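Local coordinates for Lmo0488 protein (PDB 5TED) that binds shikimate through this effector-binding domain of a LysR-type transcriptional regulator and, in response, activates protocatechuate biosynthesis genes in Listeria monocytogenes, at residues P67-L79 / K197-L209. Sequence-based numbering, arbitrary orientation.
Sequences PDIEFLPLTKQEL and KDFALRYGKKHFL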
loop_
_atom_site.group_PDB
_atom_site.type_symbol
_atom_site.label_atom_id
_atom_site.label_comp_id
_atom_site.label_asym_id
_atom_site.label_seq_id
_atom_site.Cartn_x
_atom_site.Cartn_y
_atom_site.Cartn_z
ATOM N N PRO A 67 -7.038 -23.333 -13.758
ATOM C CA PRO A 67 -6.573 -24.714 -13.557
ATOM C C PRO A 67 -5.058 -24.859 -13.547
ATOM O O PRO A 67 -4.552 -25.880 -13.065
ATOM C CB PRO A 67 -7.198 -25.460 -14.740
ATOM C CG PRO A 67 -7.330 -24.410 -15.800
ATOM C CD PRO A 67 -7.684 -23.147 -15.068
ATOM N N ASP A 68 -4.321 -23.883 -14.081
ATOM C CA ASP A 68 -2.865 -23.932 -14.068
ATOM C C ASP A 68 -2.266 -23.532 -12.729
ATOM O O ASP A 68 -1.058 -23.719 -12.529
ATOM C CB ASP A 68 -2.311 -23.030 -15.170
ATOM C CG ASP A 68 -2.739 -23.480 -16.561
ATOM O OD1 ASP A 68 -2.954 -24.700 -16.758
ATOM O OD2 ASP A 68 -2.863 -22.612 -17.448
ATOM N N ILE A 69 -3.065 -22.986 -11.815
ATOM C CA ILE A 69 -2.562 -22.483 -10.543
ATOM C C ILE A 69 -3.072 -23.380 -9.431
ATOM O O ILE A 69 -4.263 -23.711 -9.388
ATOM C CB ILE A 69 -2.974 -21.022 -10.312
ATOM C CG1 ILE A 69 -2.343 -20.138 -11.390
ATOM C CG2 ILE A 69 -2.505 -20.558 -8.950
ATOM C CD1 ILE A 69 -2.740 -18.720 -11.313
ATOM N N GLU A 70 -2.171 -23.785 -8.548
ATOM C CA GLU A 70 -2.533 -24.534 -7.355
ATOM C C GLU A 70 -2.712 -23.561 -6.201
ATOM O O GLU A 70 -1.787 -22.817 -5.874
ATOM C CB GLU A 70 -1.451 -25.551 -7.018
ATOM C CG GLU A 70 -1.666 -26.213 -5.688
ATOM C CD GLU A 70 -0.472 -26.993 -5.241
ATOM O OE1 GLU A 70 0.534 -26.384 -4.828
ATOM O OE2 GLU A 70 -0.539 -28.227 -5.310
ATOM N N PHE A 71 -3.887 -23.574 -5.577
ATOM C CA PHE A 71 -4.173 -22.749 -4.408
ATOM C C PHE A 71 -4.278 -23.660 -3.189
ATOM O O PHE A 71 -5.058 -24.615 -3.204
ATOM C CB PHE A 71 -5.480 -21.972 -4.579
ATOM C CG PHE A 71 -5.483 -20.987 -5.726
ATOM C CD1 PHE A 71 -5.903 -21.381 -6.994
ATOM C CD2 PHE A 71 -5.100 -19.667 -5.534
ATOM C CE1 PHE A 71 -5.935 -20.477 -8.061
ATOM C CE2 PHE A 71 -5.137 -18.747 -6.594
ATOM C CZ PHE A 71 -5.552 -19.164 -7.862
ATOM N N LEU A 72 -3.470 -23.399 -2.161
ATOM C CA LEU A 72 -3.538 -24.147 -0.909
ATOM C C LEU A 72 -3.778 -23.187 0.249
ATOM O O LEU A 72 -3.111 -22.142 0.336
ATOM C CB LEU A 72 -2.254 -24.972 -0.655
ATOM C CG LEU A 72 -2.021 -26.108 -1.668
ATOM C CD1 LEU A 72 -0.696 -26.753 -1.450
ATOM C CD2 LEU A 72 -3.105 -27.150 -1.540
ATOM N N PRO A 73 -4.688 -23.511 1.167
ATOM C CA PRO A 73 -5.056 -22.549 2.215
ATOM C C PRO A 73 -3.850 -22.186 3.073
ATOM O O PRO A 73 -3.063 -23.049 3.463
ATOM C CB PRO A 73 -6.133 -23.298 3.018
ATOM C CG PRO A 73 -5.893 -24.743 2.734
ATOM C CD PRO A 73 -5.361 -24.810 1.331
ATOM N N LEU A 74 -3.683 -20.888 3.335
ATOM C CA LEU A 74 -2.560 -20.405 4.137
ATOM C C LEU A 74 -3.008 -19.659 5.381
ATOM O O LEU A 74 -2.538 -19.975 6.478
ATOM C CB LEU A 74 -1.637 -19.503 3.299
ATOM C CG LEU A 74 -0.460 -18.885 4.075
ATOM C CD1 LEU A 74 0.539 -19.942 4.534
ATOM C CD2 LEU A 74 0.236 -17.821 3.213
ATOM N N THR A 75 -3.922 -18.697 5.258
ATOM C CA THR A 75 -4.404 -17.952 6.422
ATOM C C THR A 75 -5.827 -17.479 6.128
ATOM O O THR A 75 -6.438 -17.883 5.136
ATOM C CB THR A 75 -3.440 -16.807 6.761
ATOM O OG1 THR A 75 -3.866 -16.159 7.955
ATOM C CG2 THR A 75 -3.348 -15.780 5.606
ATOM N N LYS A 76 -6.371 -16.635 7.003
ATOM C CA LYS A 76 -7.739 -16.158 6.829
ATOM C C LYS A 76 -7.869 -14.767 7.427
ATOM O O LYS A 76 -7.012 -14.323 8.195
ATOM C CB LYS A 76 -8.754 -17.094 7.482
ATOM C CG LYS A 76 -8.624 -17.184 8.995
ATOM C CD LYS A 76 -9.426 -18.367 9.526
ATOM C CE LYS A 76 -9.150 -18.591 11.002
ATOM N NZ LYS A 76 -9.284 -17.307 11.754
ATOM N N GLN A 77 -8.956 -14.080 7.069
ATOM C CA GLN A 77 -9.245 -12.769 7.642
ATOM C C GLN A 77 -10.719 -12.683 7.991
ATOM O O GLN A 77 -11.546 -13.447 7.487
ATOM C CB GLN A 77 -8.870 -11.632 6.683
ATOM C CG GLN A 77 -7.390 -11.565 6.402
ATOM C CD GLN A 77 -7.044 -10.556 5.344
ATOM O OE1 GLN A 77 -7.771 -10.389 4.361
ATOM N NE2 GLN A 77 -5.923 -9.871 5.537
ATOM N N GLU A 78 -11.036 -11.733 8.863
ATOM C CA GLU A 78 -12.410 -11.429 9.230
ATOM C C GLU A 78 -12.833 -10.158 8.497
ATOM O O GLU A 78 -12.175 -9.122 8.620
ATOM C CB GLU A 78 -12.531 -11.246 10.745
ATOM C CG GLU A 78 -13.918 -10.836 11.221
ATOM C CD GLU A 78 -13.925 -10.312 12.662
ATOM O OE1 GLU A 78 -12.855 -10.334 13.323
ATOM O OE2 GLU A 78 -15.005 -9.873 13.129
ATOM N N LEU A 79 -13.927 -10.235 7.745
ATOM C CA LEU A 79 -14.494 -9.037 7.143
ATOM C C LEU A 79 -15.289 -8.247 8.180
ATOM O O LEU A 79 -16.047 -8.820 8.964
ATOM C CB LEU A 79 -15.388 -9.412 5.966
ATOM C CG LEU A 79 -14.627 -9.899 4.737
ATOM C CD1 LEU A 79 -15.604 -10.062 3.564
ATOM C CD2 LEU A 79 -13.482 -8.935 4.422
ATOM N N LYS A 197 7.655 -22.964 0.586
ATOM C CA LYS A 197 6.260 -23.359 0.417
ATOM C C LYS A 197 5.839 -24.342 1.503
ATOM O O LYS A 197 4.823 -24.136 2.177
ATOM C CB LYS A 197 6.043 -23.967 -0.968
ATOM C CG LYS A 197 4.604 -24.418 -1.246
ATOM C CD LYS A 197 4.521 -25.176 -2.582
ATOM C CE LYS A 197 3.096 -25.607 -2.896
ATOM N NZ LYS A 197 3.048 -26.275 -4.230
ATOM N N ASP A 198 6.604 -25.424 1.677
ATOM C CA ASP A 198 6.256 -26.416 2.692
ATOM C C ASP A 198 6.246 -25.805 4.090
ATOM O O ASP A 198 5.337 -26.070 4.892
ATOM C CB ASP A 198 7.237 -27.589 2.646
ATOM C CG ASP A 198 7.116 -28.415 1.374
ATOM O OD1 ASP A 198 6.118 -28.256 0.635
ATOM O OD2 ASP A 198 8.015 -29.248 1.129
ATOM N N PHE A 199 7.254 -24.994 4.403
ATOM C CA PHE A 199 7.289 -24.336 5.702
ATOM C C PHE A 199 6.047 -23.488 5.928
ATOM O O PHE A 199 5.413 -23.556 6.995
ATOM C CB PHE A 199 8.541 -23.473 5.832
ATOM C CG PHE A 199 8.429 -22.453 6.915
ATOM C CD1 PHE A 199 8.747 -22.775 8.214
ATOM C CD2 PHE A 199 8.008 -21.169 6.624
ATOM C CE1 PHE A 199 8.620 -21.835 9.223
ATOM C CE2 PHE A 199 7.888 -20.225 7.617
ATOM C CZ PHE A 199 8.197 -20.557 8.918
ATOM N N ALA A 200 5.695 -22.662 4.937
ATOM C CA ALA A 200 4.589 -21.726 5.110
ATOM C C ALA A 200 3.259 -22.443 5.267
ATOM O O ALA A 200 2.434 -22.045 6.093
ATOM C CB ALA A 200 4.530 -20.767 3.927
ATOM N N LEU A 201 3.025 -23.502 4.489
ATOM C CA LEU A 201 1.760 -24.225 4.629
ATOM C C LEU A 201 1.643 -24.887 6.000
ATOM O O LEU A 201 0.565 -24.871 6.626
ATOM C CB LEU A 201 1.639 -25.261 3.510
ATOM C CG LEU A 201 1.367 -24.625 2.138
ATOM C CD1 LEU A 201 1.328 -25.666 1.033
ATOM C CD2 LEU A 201 0.061 -23.839 2.176
ATOM N N ARG A 202 2.733 -25.501 6.471
ATOM C CA ARG A 202 2.745 -26.087 7.809
ATOM C C ARG A 202 2.482 -25.027 8.868
ATOM O O ARG A 202 1.711 -25.248 9.811
ATOM C CB ARG A 202 4.083 -26.774 8.084
ATOM C CG ARG A 202 4.271 -28.162 7.475
ATOM C CD ARG A 202 5.487 -28.897 8.101
ATOM N NE ARG A 202 6.681 -28.051 8.215
ATOM C CZ ARG A 202 7.649 -27.979 7.298
ATOM N NH1 ARG A 202 7.576 -28.712 6.187
ATOM N NH2 ARG A 202 8.695 -27.172 7.485
ATOM N N TYR A 203 3.149 -23.876 8.741
ATOM C CA TYR A 203 3.002 -22.792 9.710
ATOM C C TYR A 203 1.570 -22.261 9.731
ATOM O O TYR A 203 0.986 -22.052 10.801
ATOM C CB TYR A 203 3.976 -21.661 9.360
ATOM C CG TYR A 203 4.193 -20.684 10.503
ATOM C CD1 TYR A 203 3.357 -19.581 10.678
ATOM C CD2 TYR A 203 5.215 -20.894 11.427
ATOM C CE1 TYR A 203 3.545 -18.704 11.730
ATOM C CE2 TYR A 203 5.422 -20.025 12.480
ATOM C CZ TYR A 203 4.581 -18.930 12.634
ATOM O OH TYR A 203 4.777 -18.061 13.708
ATOM N N GLY A 204 0.998 -22.023 8.548
ATOM C CA GLY A 204 -0.377 -21.539 8.474
ATOM C C GLY A 204 -1.370 -22.520 9.071
ATOM O O GLY A 204 -2.312 -22.128 9.766
ATOM N N LYS A 205 -1.181 -23.810 8.801
ATOM C CA LYS A 205 -2.042 -24.817 9.407
ATOM C C LYS A 205 -1.980 -24.735 10.927
ATOM O O LYS A 205 -3.006 -24.811 11.601
ATOM C CB LYS A 205 -1.639 -26.205 8.912
ATOM C CG LYS A 205 -2.565 -27.330 9.342
ATOM C CD LYS A 205 -2.133 -28.654 8.721
ATOM C CE LYS A 205 -3.102 -29.777 9.088
ATOM N NZ LYS A 205 -2.771 -31.054 8.388
ATOM N N LYS A 206 -0.777 -24.558 11.480
ATOM C CA LYS A 206 -0.592 -24.575 12.925
ATOM C C LYS A 206 -1.038 -23.271 13.581
ATOM O O LYS A 206 -1.646 -23.296 14.659
ATOM C CB LYS A 206 0.876 -24.870 13.248
ATOM C CG LYS A 206 1.170 -25.007 14.728
ATOM C CD LYS A 206 2.579 -25.499 14.927
ATOM C CE LYS A 206 2.887 -25.701 16.404
ATOM N NZ LYS A 206 2.080 -26.797 17.003
ATOM N N HIS A 207 -0.775 -22.123 12.949
ATOM C CA HIS A 207 -0.950 -20.848 13.625
ATOM C C HIS A 207 -1.968 -19.910 13.006
ATOM O O HIS A 207 -2.414 -18.993 13.701
ATOM C CB HIS A 207 0.380 -20.093 13.702
ATOM C CG HIS A 207 1.466 -20.872 14.373
ATOM N ND1 HIS A 207 1.473 -21.121 15.728
ATOM C CD2 HIS A 207 2.609 -21.406 13.882
ATOM C CE1 HIS A 207 2.555 -21.816 16.036
ATOM N NE2 HIS A 207 3.265 -21.995 14.934
ATOM N N PHE A 208 -2.300 -20.063 11.721
ATOM C CA PHE A 208 -3.147 -19.097 11.025
ATOM C C PHE A 208 -4.574 -19.578 10.777
ATOM O O PHE A 208 -5.505 -18.770 10.834
ATOM C CB PHE A 208 -2.528 -18.729 9.666
ATOM C CG PHE A 208 -1.201 -18.002 9.763
ATOM C CD1 PHE A 208 -0.846 -17.315 10.916
ATOM C CD2 PHE A 208 -0.337 -17.967 8.673
ATOM C CE1 PHE A 208 0.390 -16.642 10.988
ATOM C CE2 PHE A 208 0.880 -17.283 8.729
ATOM C CZ PHE A 208 1.238 -16.620 9.893
ATOM N N LEU A 209 -4.785 -20.872 10.540
ATOM C CA LEU A 209 -6.076 -21.317 10.030
ATOM C C LEU A 209 -7.030 -21.825 11.103
ATOM O O LEU A 209 -8.233 -21.888 10.842
ATOM C CB LEU A 209 -5.874 -22.399 8.962
ATOM C CG LEU A 209 -5.230 -21.908 7.661
ATOM C CD1 LEU A 209 -4.743 -23.067 6.804
ATOM C CD2 LEU A 209 -6.213 -21.065 6.861
HETATM O O HOH W 1 -2.017 -24.789 5.341
#
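Leu74 of strand 69-77 reaches down to helix 197-208 beside Ala200: although its CB starts away from the helix, CD1 comes back to lie 3.2 Å from Ala200 O and 4.1 Å from Ala200 CB. The small alanine lets the branched leucine lie close to the helix backbone. Further along, at Gly204, the backbones themselves meet, its bare CA touching Leu74 O at 3.3 Å in a CA-H...O contact; glycine, with no side chain, suits a place where the helix backbone lies against a strand carbonyl. Phe208 follows, its CB and ring lying obliquely against Thr75, with CB 3.4 Å from Thr75 OG1, while Leu74 O sits at the ring edge, in plane. Leu209 packs its methyl branches along the strand backbone, CD1 against Pro73 CB and O, CD2 3.6 Å from Thr75 O.

At the other end, the side chains of Leu72 and Leu201 cross at about a right angle, their CD1 methyls tightly packed. Between Pro73 and Leu201 a water donates to both carbonyl oxygens, bridging the two backbones. Lys197 stretches its fully extended chain past the CD1 methyl of Leu72, CG anti to the backbone N (chi1 180°), and NZ forms a salt bridge with Glu70 OE1 at 2.6 Å, nearly along the C-O axis. Ser183 OG gives NZ a second partner.

Leu74 and Thr75 both hydrogen-bond through their backbones to Ile179 of strand 177-184, a classic beta bulge where the strand comes near Gly204. The contact thus packs the C-terminal helix against a sheet strand, in a domain of the periplasmic-binding-protein type. Its chemistry is mixed: a largely apolar middle, with one water-bridged pair of carbonyls, a salt bridge at one end, and a buried Leu74 O that has no conventional hydrogen-bond partner and is met by C-H groups, probably a weak compensation.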